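Local coordinates for small ribosomal subunit protein bS6 (Aquifex aeolicus, PDB 2J5A) that probably binds 16S ribosomal RNA together with protein bS18, as a structural component of the small ribosomal subunit, at residues 15-20 and 91-96; 23-28 and 63-68. All coordinates share one frame; numbering follows the deposited sequence.

Overall arrangement
From the N terminus, strand 8-16 runs through the middle of a four-stranded antiparallel sheet and ends in interaction 1, where 15-20 meets 91-96 at the start of the edge strand 92-100. That contact closes a long loop holding both helices and the other two strands. Within it, helix 22-38 follows at once, and its first turns pack on strand 63-73 in interaction 2, closing a shorter loop wholly inside the first. The two contacts, with centres about 7 Å apart, touch directly: Val16 N lies 2.7 Å from Arg65 O, a probable hydrogen bond between neighbouring strands, and Lys28 of the helix forms a salt bridge with Asp91.

Interaction 1: 15-20 and 91-96; sequences AVKPTL and DVIRWL. With NA (sodium ion), chain B.
Asp91 meets the loop after strand 8-16 with both backbone and side chain. Asp91 O accepts a hydrogen bond from Lys17 N at 2.8 Å, the donor lying nearly on the line of the carbonyl bond. The side chain, its CG anti to the carbonyl carbon (chi1 -60°), crosses that of Leu20 at about a right angle, with Leu20 CD1 3.9 Å from Asp91 OD1 and Leu20 CD2 against Asp91 CB. Lys17 NZ stays 4.4 Å from Asp91 OD1, too far for a salt bridge, and bonds to the carbonyl of Glu90 instead; the salt bridge of Asp91 OD2 is with Lys28 NZ. Val92 stands opposite Val16 in a non-hydrogen-bonded antiparallel pair, both side chains on the face packed by helix 22-38. Val92 O binds the sodium ion at 2.3 Å, where the carbonyls of Leu86, Lys87 and Asp89 and a water complete the observed site at the C-terminal end of helix 78-88. Next comes a classic beta bulge: Ile93 and Arg94 both face Ala15, shifting the register by one residue where the edge strand begins in the sheet of this ferredoxin-like fold. Ile93 N gives Ala15 O a bond of 2.7 Å, while Arg94 N reaches the same oxygen only weakly, at 3.4 Å. Ile93 CG1, between the backbone N and the carbonyl carbon (chi1 61°), lies against Ala15 O, and Ile93 CG2 rests against Lys17 CB, the two side chains crossing. Arg94 O receives Ala15 N at 2.7 Å, the donor tilted 31° from the carbonyl plane. Arg94 CB packs on Ala15 CB at 3.6 Å, but the extended arginine chain leads away, and Arg94 NH1 hydrogen-bonds to Tyr66 OH.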
ATOM      1  N   ALA A  15      -6.323  -2.233   1.908  1.00 31.82           N
ATOM      2  CA  ALA A  15      -7.201  -2.720   2.968  1.00 32.24           C
ATOM      3  C   ALA A  15      -7.138  -4.233   3.007  1.00 32.62           C
ATOM      4  O   ALA A  15      -7.356  -4.889   1.990  1.00 32.16           O
ATOM      5  CB  ALA A  15      -8.638  -2.272   2.729  1.00 32.08           C
ATOM      6  N   VAL A  16      -6.821  -4.776   4.181  1.00 33.59           N
ATOM      7  CA  VAL A  16      -6.662  -6.226   4.387  1.00 34.17           C
ATOM      8  C   VAL A  16      -7.936  -6.803   5.014  1.00 35.67           C
ATOM      9  O   VAL A  16      -8.531  -6.173   5.891  1.00 34.27           O
ATOM     10  CB  VAL A  16      -5.467  -6.501   5.305  1.00 33.74           C
ATOM     11  CG1 VAL A  16      -5.374  -7.966   5.655  1.00 32.19           C
ATOM     12  CG2 VAL A  16      -4.191  -5.987   4.663  1.00 33.08           C
ATOM     13  N   LYS A  17      -8.353  -7.996   4.577  1.00 37.79           N
ATOM     14  CA  LYS A  17      -9.630  -8.545   5.056  1.00 39.92           C
ATOM     15  C   LYS A  17      -9.550  -8.775   6.571  1.00 40.54           C
ATOM     16  O   LYS A  17      -8.466  -9.059   7.101  1.00 40.10           O
ATOM     17  CB  LYS A  17     -10.115  -9.787   4.266  1.00 40.31           C
ATOM     18  CG  LYS A  17      -9.227 -11.005   4.314  1.00 42.94           C
ATOM     19  CD  LYS A  17      -9.906 -12.258   3.688  1.00 45.67           C
ATOM     20  CE  LYS A  17     -10.300 -12.083   2.211  1.00 46.90           C
ATOM     21  NZ  LYS A  17     -10.002 -13.320   1.356  1.00 47.85           N
ATOM     22  N   PRO A  18     -10.667  -8.541   7.279  1.00 41.65           N
ATOM     23  CA  PRO A  18     -10.642  -8.498   8.750  1.00 43.07           C
ATOM     24  C   PRO A  18     -10.539  -9.848   9.482  1.00 43.72           C
ATOM     25  O   PRO A  18     -10.518  -9.844  10.694  1.00 44.76           O
ATOM     26  CB  PRO A  18     -11.968  -7.801   9.107  1.00 42.89           C
ATOM     27  CG  PRO A  18     -12.877  -8.124   7.984  1.00 42.63           C
ATOM     28  CD  PRO A  18     -12.011  -8.272   6.744  1.00 42.23           C
ATOM     29  N   THR A  19     -10.476 -10.962   8.760  1.00 44.68           N
ATOM     30  CA  THR A  19     -10.393 -12.306   9.347  1.00 45.58           C
ATOM     31  C   THR A  19      -8.952 -12.787   9.567  1.00 46.17           C
ATOM     32  O   THR A  19      -8.744 -13.880  10.098  1.00 47.00           O
ATOM     33  CB  THR A  19     -11.067 -13.343   8.431  1.00 45.97           C
ATOM     34  OG1 THR A  19     -10.321 -13.455   7.203  1.00 47.33           O
ATOM     35  CG2 THR A  19     -12.515 -12.958   8.123  1.00 45.22           C
ATOM     36  N   LEU A  20      -7.966 -12.008   9.119  1.00 45.79           N
ATOM     37  CA  LEU A  20      -6.573 -12.278   9.439  1.00 45.93           C
ATOM     38  C   LEU A  20      -6.302 -11.795  10.857  1.00 46.07           C
ATOM     39  O   LEU A  20      -6.871 -10.811  11.288  1.00 46.53           O
ATOM     40  CB  LEU A  20      -5.621 -11.538   8.472  1.00 45.95           C
ATOM     41  CG  LEU A  20      -5.262 -12.157   7.113  1.00 45.68           C
ATOM     42  CD1 LEU A  20      -6.475 -12.567   6.314  1.00 45.28           C
ATOM     43  CD2 LEU A  20      -4.429 -11.173   6.320  1.00 46.54           C
ATOM     44  N   ASP A  91      -6.136 -11.783   0.212  1.00 39.68           N
ATOM     45  CA  ASP A  91      -6.246 -11.155   1.518  1.00 39.80           C
ATOM     46  C   ASP A  91      -6.419  -9.630   1.441  1.00 39.22           C
ATOM     47  O   ASP A  91      -6.884  -9.029   2.389  1.00 40.15           O
ATOM     48  CB  ASP A  91      -5.005 -11.460   2.350  1.00 39.91           C
ATOM     49  CG  ASP A  91      -4.786 -12.952   2.586  1.00 41.94           C
ATOM     50  OD1 ASP A  91      -5.780 -13.731   2.657  1.00 40.64           O
ATOM     51  OD2 ASP A  91      -3.588 -13.326   2.740  1.00 44.86           O
ATOM     52  N   VAL A  92      -6.035  -9.011   0.323  1.00 38.35           N
ATOM     53  CA  VAL A  92      -6.101  -7.563   0.162  1.00 36.97           C
ATOM     54  C   VAL A  92      -7.333  -7.215  -0.621  1.00 36.61           C
ATOM     55  O   VAL A  92      -7.443  -7.554  -1.790  1.00 37.64           O
ATOM     56  CB  VAL A  92      -4.840  -7.039  -0.541  1.00 37.33           C
ATOM     57  CG1 VAL A  92      -4.997  -5.550  -0.959  1.00 35.37           C
ATOM     58  CG2 VAL A  92      -3.621  -7.279   0.347  1.00 34.94           C
ATOM     59  N   ILE A  93      -8.287  -6.555   0.012  1.00 35.98           N
ATOM     60  CA  ILE A  93      -9.611  -6.441  -0.581  1.00 35.64           C
ATOM     61  C   ILE A  93      -9.817  -5.068  -1.169  1.00 35.91           C
ATOM     62  O   ILE A  93     -10.854  -4.776  -1.743  1.00 35.57           O
ATOM     63  CB  ILE A  93     -10.753  -6.842   0.436  1.00 35.94           C
ATOM     64  CG1 ILE A  93     -10.766  -5.939   1.691  1.00 36.45           C
ATOM     65  CG2 ILE A  93     -10.603  -8.321   0.831  1.00 34.82           C
ATOM     66  CD1 ILE A  93     -11.934  -6.228   2.663  1.00 36.23           C
ATOM     67  N   ARG A  94      -8.816  -4.218  -1.012  1.00 36.62           N
ATOM     68  CA  ARG A  94      -8.849  -2.889  -1.560  1.00 37.57           C
ATOM     69  C   ARG A  94      -7.421  -2.333  -1.669  1.00 37.73           C
ATOM     70  O   ARG A  94      -6.597  -2.526  -0.777  1.00 36.77           O
ATOM     71  CB  ARG A  94      -9.732  -1.995  -0.695  1.00 37.95           C
ATOM     72  CG  ARG A  94     -10.221  -0.827  -1.466  1.00 40.61           C
ATOM     73  CD  ARG A  94     -10.989   0.118  -0.626  1.00 42.05           C
ATOM     74  NE  ARG A  94     -11.285   1.305  -1.404  1.00 41.98           N
ATOM     75  CZ  ARG A  94     -11.650   2.477  -0.888  1.00 42.21           C
ATOM     76  NH1 ARG A  94     -11.774   2.645   0.422  1.00 41.01           N
ATOM     77  NH2 ARG A  94     -11.890   3.491  -1.699  1.00 43.33           N
ATOM     78  N   TRP A  95      -7.133  -1.678  -2.789  1.00 38.43           N
ATOM     79  CA  TRP A  95      -5.797  -1.154  -3.068  1.00 38.74           C
ATOM     80  C   TRP A  95      -5.932   0.144  -3.865  1.00 39.53           C
ATOM     81  O   TRP A  95      -6.832   0.275  -4.690  1.00 40.14           O
ATOM     82  CB  TRP A  95      -4.917  -2.210  -3.774  1.00 38.31           C
ATOM     83  CG  TRP A  95      -5.479  -2.736  -5.036  1.00 37.88           C
ATOM     84  CD1 TRP A  95      -5.132  -2.361  -6.293  1.00 37.85           C
ATOM     85  CD2 TRP A  95      -6.523  -3.712  -5.177  1.00 37.30           C
ATOM     86  NE1 TRP A  95      -5.885  -3.046  -7.215  1.00 38.43           N
ATOM     87  CE2 TRP A  95      -6.748  -3.880  -6.555  1.00 36.47           C
ATOM     88  CE3 TRP A  95      -7.280  -4.465  -4.273  1.00 38.40           C
ATOM     89  CZ2 TRP A  95      -7.705  -4.750  -7.053  1.00 37.77           C
ATOM     90  CZ3 TRP A  95      -8.240  -5.358  -4.775  1.00 38.77           C
ATOM     91  CH2 TRP A  95      -8.438  -5.491  -6.149  1.00 38.04           C
ATOM     92  N   LEU A  96      -5.086   1.118  -3.563  1.00 40.38           N
ATOM     93  CA  LEU A  96      -5.134   2.430  -4.205  1.00 41.51           C
ATOM     94  C   LEU A  96      -3.709   2.965  -4.346  1.00 43.25           C
ATOM     95  O   LEU A  96      -2.955   3.011  -3.377  1.00 43.02           O
ATOM     96  CB  LEU A  96      -5.928   3.421  -3.378  1.00 40.92           C
ATOM     97  CG  LEU A  96      -7.302   3.006  -2.852  1.00 41.67           C
ATOM     98  CD1 LEU A  96      -7.679   3.937  -1.722  1.00 41.57           C
ATOM     99  CD2 LEU A  96      -8.374   3.005  -3.963  1.00 41.84           C
TER
HETATM  100 NA    NA B1109      -6.601  -8.502  -3.727  1.00 34.25          NA
HETATM  101  O   HOH W   1      -8.510  -9.279  -4.256  1.00 37.81           O

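Interaction 2: 23-28 and 63-68; sequences EEMKKK and NARYFL
Met25 points its CG anti to its own carbonyl carbon (chi1 -74°), and Arg65 sends its CG anti to the backbone N (chi1 178°), which starts the two chains toward each other, with Met25 CG 4.0 Å from Arg65 CG. Beyond CG the methionine is extended, whereas the arginine bends at chi2 (58°), and the two cross obliquely. Met25 SD does most of the touching: it lies 3.6 Å from Arg65 CB and 3.3 Å from Arg65 NH1. Further back, Met25 CB sits over one face of the guanidinium. Past the sulfur, Met25 CE reaches Arg65 CB at 3.9 Å. Two residues further along the strand, the Phe67 ring meets the helix backbone obliquely, Phe67 CE2 being 3.5 Å from Met25 O and Phe67 CZ 4.2 Å from Met25 CB. The same ring stacks with Phe29, further along the helix. Helix 22-38 joins parallel strands 8-16 and 41-53, with strand 63-73 between them, a split beta-alpha-beta unit, and here it packs on that middle strand; the axes of helix 23-28 and strand 63-68 approach to 10.1 Å and run roughly in the same direction. Alternate strand residues, Arg65 and Phe67, carry the contact, and both are buried. Lys26 flanks them at the exposed side, its CE 4.4 Å from Arg65 NH2, and Asp48 of strand 41-53 bridges both cationic ends, pairing with Lys26 NZ and Arg65 NH2. Glu22 takes Arg65 NH1. The two acidic partners would compensate the buried charge and help fix the rotation of the guanidinium, and Asp48 would offset its repulsion with the nearby lysine, while the methionine sulfur gives a polarisable, apolar surface against it.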
ATOM      1  N   GLU A  23      -1.304 -10.487  13.829  1.00 46.98           N
ATOM      2  CA  GLU A  23       0.045 -10.914  13.454  1.00 47.13           C
ATOM      3  C   GLU A  23       0.143 -11.091  11.925  1.00 46.18           C
ATOM      4  O   GLU A  23       1.149 -10.726  11.318  1.00 45.57           O
ATOM      5  CB  GLU A  23       0.428 -12.233  14.173  1.00 47.92           C
ATOM      6  CG  GLU A  23       0.405 -12.196  15.739  1.00 50.04           C
ATOM      7  CD  GLU A  23      -0.856 -12.847  16.386  1.00 54.38           C
ATOM      8  OE1 GLU A  23      -1.947 -12.234  16.442  1.00 56.08           O
ATOM      9  OE2 GLU A  23      -0.747 -13.985  16.889  1.00 58.21           O
ATOM     10  N   GLU A  24      -0.909 -11.642  11.323  1.00 45.15           N
ATOM     11  CA  GLU A  24      -0.983 -11.802   9.874  1.00 45.08           C
ATOM     12  C   GLU A  24      -1.050 -10.448   9.126  1.00 44.63           C
ATOM     13  O   GLU A  24      -0.398 -10.273   8.099  1.00 44.00           O
ATOM     14  CB  GLU A  24      -2.184 -12.678   9.498  1.00 45.07           C
ATOM     15  CG  GLU A  24      -1.975 -14.156   9.866  1.00 46.61           C
ATOM     16  CD  GLU A  24      -3.212 -15.010   9.703  1.00 47.57           C
ATOM     17  OE1 GLU A  24      -4.316 -14.600  10.096  1.00 48.41           O
ATOM     18  OE2 GLU A  24      -3.085 -16.130   9.187  1.00 52.46           O
ATOM     19  N   MET A  25      -1.833  -9.508   9.659  1.00 43.96           N
ATOM     20  CA  MET A  25      -1.959  -8.179   9.084  1.00 43.57           C
ATOM     21  C   MET A  25      -0.621  -7.459   9.064  1.00 43.70           C
ATOM     22  O   MET A  25      -0.222  -6.928   8.036  1.00 42.79           O
ATOM     23  CB  MET A  25      -2.998  -7.352   9.842  1.00 43.18           C
ATOM     24  CG  MET A  25      -4.426  -7.771   9.542  1.00 42.23           C
ATOM     25  SD  MET A  25      -5.614  -7.152  10.747  1.00 41.26           S
ATOM     26  CE  MET A  25      -7.139  -7.814  10.103  1.00 33.89           C
ATOM     27  N   LYS A  26       0.083  -7.461  10.190  1.00 44.32           N
ATOM     28  CA  LYS A  26       1.390  -6.806  10.255  1.00 44.88           C
ATOM     29  C   LYS A  26       2.395  -7.462   9.307  1.00 44.39           C
ATOM     30  O   LYS A  26       3.174  -6.777   8.674  1.00 44.33           O
ATOM     31  CB  LYS A  26       1.925  -6.795  11.689  1.00 45.84           C
ATOM     32  CG  LYS A  26       1.229  -5.809  12.631  1.00 48.10           C
ATOM     33  CD  LYS A  26       1.664  -4.383  12.323  1.00 51.36           C
ATOM     34  CE  LYS A  26       1.698  -3.516  13.576  1.00 53.23           C
ATOM     35  NZ  LYS A  26       1.892  -2.076  13.216  1.00 54.43           N
ATOM     36  N   LYS A  27       2.359  -8.783   9.208  1.00 44.16           N
ATOM     37  CA  LYS A  27       3.202  -9.538   8.273  1.00 44.28           C
ATOM     38  C   LYS A  27       2.908  -9.153   6.813  1.00 43.15           C
ATOM     39  O   LYS A  27       3.825  -8.886   6.043  1.00 42.48           O
ATOM     40  CB  LYS A  27       2.986 -11.045   8.493  1.00 44.73           C
ATOM     41  CG  LYS A  27       3.853 -11.979   7.630  1.00 48.04           C
ATOM     42  CD  LYS A  27       5.269 -12.121   8.149  1.00 51.78           C
ATOM     43  CE  LYS A  27       6.218 -12.709   7.071  1.00 54.50           C
ATOM     44  NZ  LYS A  27       7.434 -13.391   7.677  1.00 55.62           N
ATOM     45  N   LYS A  28       1.628  -9.136   6.449  1.00 42.34           N
ATOM     46  CA  LYS A  28       1.181  -8.612   5.159  1.00 42.44           C
ATOM     47  C   LYS A  28       1.786  -7.238   4.819  1.00 41.55           C
ATOM     48  O   LYS A  28       2.317  -7.044   3.739  1.00 40.79           O
ATOM     49  CB  LYS A  28      -0.335  -8.507   5.123  1.00 42.67           C
ATOM     50  CG  LYS A  28      -0.890  -8.172   3.747  1.00 44.95           C
ATOM     51  CD  LYS A  28      -1.621  -9.329   3.104  1.00 48.29           C
ATOM     52  CE  LYS A  28      -0.688 -10.298   2.399  1.00 50.07           C
ATOM     53  NZ  LYS A  28      -1.512 -11.392   1.761  1.00 50.12           N
ATOM     54  N   ASN A  63     -15.740  -4.247   7.603  1.00 47.07           N
ATOM     55  CA  ASN A  63     -14.572  -3.598   8.195  1.00 45.38           C
ATOM     56  C   ASN A  63     -13.327  -4.092   7.456  1.00 42.85           C
ATOM     57  O   ASN A  63     -13.386  -5.098   6.748  1.00 42.33           O
ATOM     58  CB  ASN A  63     -14.453  -3.950   9.689  1.00 45.63           C
ATOM     59  CG  ASN A  63     -15.655  -3.495  10.508  1.00 49.03           C
ATOM     60  OD1 ASN A  63     -15.761  -2.310  10.910  1.00 51.80           O
ATOM     61  ND2 ASN A  63     -16.577  -4.424  10.758  1.00 52.10           N
ATOM     62  N   ALA A  64     -12.206  -3.404   7.632  1.00 40.37           N
ATOM     63  CA  ALA A  64     -10.933  -3.854   7.052  1.00 38.59           C
ATOM     64  C   ALA A  64      -9.746  -3.174   7.713  1.00 36.70           C
ATOM     65  O   ALA A  64      -9.892  -2.119   8.301  1.00 36.07           O
ATOM     66  CB  ALA A  64     -10.920  -3.595   5.538  1.00 38.47           C
ATOM     67  N   ARG A  65      -8.569  -3.780   7.595  1.00 34.80           N
ATOM     68  CA  ARG A  65      -7.345  -3.203   8.132  1.00 33.70           C
ATOM     69  C   ARG A  65      -6.598  -2.360   7.067  1.00 33.08           C
ATOM     70  O   ARG A  65      -6.152  -2.893   6.039  1.00 32.62           O
ATOM     71  CB  ARG A  65      -6.428  -4.310   8.660  1.00 33.48           C
ATOM     72  CG  ARG A  65      -5.097  -3.798   9.192  1.00 32.80           C
ATOM     73  CD  ARG A  65      -5.275  -2.778  10.311  1.00 32.83           C
ATOM     74  NE  ARG A  65      -4.053  -2.690  11.094  1.00 32.75           N
ATOM     75  CZ  ARG A  65      -3.720  -3.540  12.067  1.00 31.75           C
ATOM     76  NH1 ARG A  65      -4.520  -4.540  12.406  1.00 30.17           N
ATOM     77  NH2 ARG A  65      -2.578  -3.373  12.710  1.00 31.75           N
ATOM     78  N   TYR A  66      -6.440  -1.065   7.351  1.00 31.91           N
ATOM     79  CA  TYR A  66      -5.851  -0.119   6.423  1.00 31.07           C
ATOM     80  C   TYR A  66      -4.427   0.201   6.770  1.00 30.63           C
ATOM     81  O   TYR A  66      -4.134   0.575   7.902  1.00 29.93           O
ATOM     82  CB  TYR A  66      -6.643   1.195   6.397  1.00 31.69           C
ATOM     83  CG  TYR A  66      -7.863   1.185   5.498  1.00 31.06           C
ATOM     84  CD1 TYR A  66      -9.091   0.778   5.982  1.00 34.08           C
ATOM     85  CD2 TYR A  66      -7.789   1.600   4.190  1.00 31.25           C
ATOM     86  CE1 TYR A  66     -10.223   0.768   5.180  1.00 32.23           C
ATOM     87  CE2 TYR A  66      -8.914   1.604   3.377  1.00 33.95           C
ATOM     88  CZ  TYR A  66     -10.129   1.187   3.892  1.00 33.28           C
ATOM     89  OH  TYR A  66     -11.251   1.185   3.115  1.00 35.13           O
ATOM     90  N   PHE A  67      -3.554   0.066   5.769  1.00 30.30           N
ATOM     91  CA  PHE A  67      -2.177   0.519   5.835  1.00 30.13           C
ATOM     92  C   PHE A  67      -1.910   1.531   4.707  1.00 30.10           C
ATOM     93  O   PHE A  67      -2.556   1.500   3.669  1.00 29.81           O
ATOM     94  CB  PHE A  67      -1.184  -0.648   5.690  1.00 29.73           C
ATOM     95  CG  PHE A  67      -1.264  -1.684   6.783  1.00 31.47           C
ATOM     96  CD1 PHE A  67      -0.675  -1.457   8.018  1.00 31.24           C
ATOM     97  CD2 PHE A  67      -1.877  -2.910   6.559  1.00 31.60           C
ATOM     98  CE1 PHE A  67      -0.728  -2.386   8.999  1.00 30.75           C
ATOM     99  CE2 PHE A  67      -1.922  -3.864   7.561  1.00 31.84           C
ATOM    100  CZ  PHE A  67      -1.358  -3.592   8.792  1.00 31.58           C
ATOM    101  N   LEU A  68      -0.906   2.382   4.915  1.00 30.60           N
ATOM    102  CA  LEU A  68      -0.476   3.391   3.946  1.00 31.10           C
ATOM    103  C   LEU A  68       1.035   3.411   3.913  1.00 31.48           C
ATOM    104  O   LEU A  68       1.671   3.429   4.972  1.00 30.49           O
ATOM    105  CB  LEU A  68      -0.987   4.791   4.353  1.00 31.00           C
ATOM    106  CG  LEU A  68      -0.693   6.000   3.448  1.00 30.80           C
ATOM    107  CD1 LEU A  68      -1.754   7.059   3.675  1.00 31.25           C
ATOM    108  CD2 LEU A  68       0.726   6.584   3.633  1.00 28.30           C
TER